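Local structure of metallo-beta-lactamase FIM-1 (Pseudomonas aeruginosa, 6V3Q) at residues A[199-202]-A[208-211]. The protein probably hydrolyses the amide bond of beta-lactam antibiotics with the help of zinc, giving substituted beta-amino acids. Numbering follows the deposited sequence.
Sequences AQQI and PMAG
Ile202 and Ala210 face each other as an antiparallel hydrogen-bonded pair, a single bridge closed by two nearly straight backbone bonds. Ile202 N gives its hydrogen to Ala210 O at 2.7 Å, tilted 23° from the carbonyl plane, and Ala210 N returns the bond to Ile202 O at 2.9 Å. Gly211 CA directs a hydrogen at Gln200 O (3.3 Å), a CA-H···O contact next to the bridge. Met209 lies across Gln201 on one face of the bridge. Its CB and CG pass beside Ile202 O, CG at 3.6 Å; SD then rests on Gln201 CB at 3.8 Å and also reaches NE2, while CE ends near the same amide nitrogen. With CG anti to the backbone N (chi1 162°), the chain carries SD out to the glutamine, whose side chain also touches Ile159 of strand 159-161, and the bend at chi3 (59°) leaves CE near the amide. The other face belongs to Ile202: its CG1 lies against the Gly211 carbonyl oxygen (CG1 to O 3.4 Å), and the side chain meets Val160. Beyond the bridge, Glu213 accepts a hydrogen bond from Gly211 N. The arrangement is a single antiparallel bridge by which the chain, after strand 201-203, folds back against that strand, outermost in the five-stranded sheet of this chain, within the alpha-beta/beta-alpha sandwich of metallo-beta-lactamases, before leading into the C-terminal helix 213-226.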
loop_
_atom_site.group_PDB
_atom_site.type_symbol
_atom_site.label_atom_id
_atom_site.label_comp_id
_atom_site.label_asym_id
_atom_site.label_seq_id
_atom_site.Cartn_x
_atom_site.Cartn_y
_atom_site.Cartn_z
ATOM N N ALA A 199 29.185 -10.511 -2.159
ATOM C CA ALA A 199 27.983 -10.182 -2.913
ATOM C C ALA A 199 27.687 -8.690 -2.833
ATOM O O ALA A 199 27.675 -8.100 -1.748
ATOM C CB ALA A 199 26.795 -10.991 -2.394
ATOM N N GLN A 200 27.453 -8.081 -3.996
ATOM C CA GLN A 200 27.171 -6.656 -4.099
ATOM C C GLN A 200 25.705 -6.357 -4.378
ATOM O O GLN A 200 25.283 -5.208 -4.209
ATOM C CB GLN A 200 28.037 -6.023 -5.197
ATOM C CG GLN A 200 29.529 -6.033 -4.901
ATOM C CD GLN A 200 29.858 -5.393 -3.569
ATOM O OE1 GLN A 200 29.396 -4.295 -3.263
ATOM N NE2 GLN A 200 30.648 -6.089 -2.759
ATOM N N GLN A 201 24.926 -7.349 -4.800
ATOM C CA GLN A 201 23.510 -7.176 -5.112
ATOM C C GLN A 201 22.691 -7.826 -4.002
ATOM O O GLN A 201 22.671 -9.056 -3.874
ATOM C CB GLN A 201 23.177 -7.775 -6.478
ATOM C CG GLN A 201 23.856 -7.054 -7.637
ATOM C CD GLN A 201 23.682 -7.768 -8.960
ATOM O OE1 GLN A 201 24.296 -8.807 -9.200
ATOM N NE2 GLN A 201 22.851 -7.209 -9.831
ATOM N N ILE A 202 22.014 -6.998 -3.209
ATOM C CA ILE A 202 21.259 -7.438 -2.042
ATOM C C ILE A 202 19.784 -7.176 -2.305
ATOM O O ILE A 202 19.396 -6.047 -2.626
ATOM C CB ILE A 202 21.725 -6.716 -0.764
ATOM C CG1 ILE A 202 23.248 -6.792 -0.640
ATOM C CG2 ILE A 202 21.062 -7.319 0.460
ATOM C CD1 ILE A 202 23.790 -8.204 -0.603
ATOM N N PRO A 208 13.121 -2.149 -4.199
ATOM C CA PRO A 208 14.138 -2.499 -5.193
ATOM C C PRO A 208 15.374 -3.143 -4.588
ATOM O O PRO A 208 15.738 -2.907 -3.434
ATOM C CB PRO A 208 14.484 -1.145 -5.822
ATOM C CG PRO A 208 14.255 -0.171 -4.718
ATOM C CD PRO A 208 13.075 -0.698 -3.943
ATOM N N MET A 209 16.014 -3.979 -5.403
ATOM C CA MET A 209 17.334 -4.499 -5.078
ATOM C C MET A 209 18.333 -3.354 -4.957
ATOM O O MET A 209 18.274 -2.377 -5.708
ATOM C CB MET A 209 17.774 -5.489 -6.161
ATOM C CG MET A 209 19.267 -5.801 -6.209
ATOM S SD MET A 209 19.711 -6.846 -7.616
ATOM C CE MET A 209 19.160 -5.836 -8.992
ATOM N N ALA A 210 19.240 -3.469 -3.995
ATOM C CA ALA A 210 20.252 -2.443 -3.761
ATOM C C ALA A 210 21.559 -3.146 -3.411
ATOM O O ALA A 210 21.747 -4.333 -3.696
ATOM C CB ALA A 210 19.786 -1.460 -2.678
ATOM N N GLY A 211 22.481 -2.413 -2.785
ATOM C CA GLY A 211 23.787 -2.917 -2.455
ATOM C C GLY A 211 23.933 -3.280 -0.992
ATOM O O GLY A 211 22.951 -3.463 -0.259
#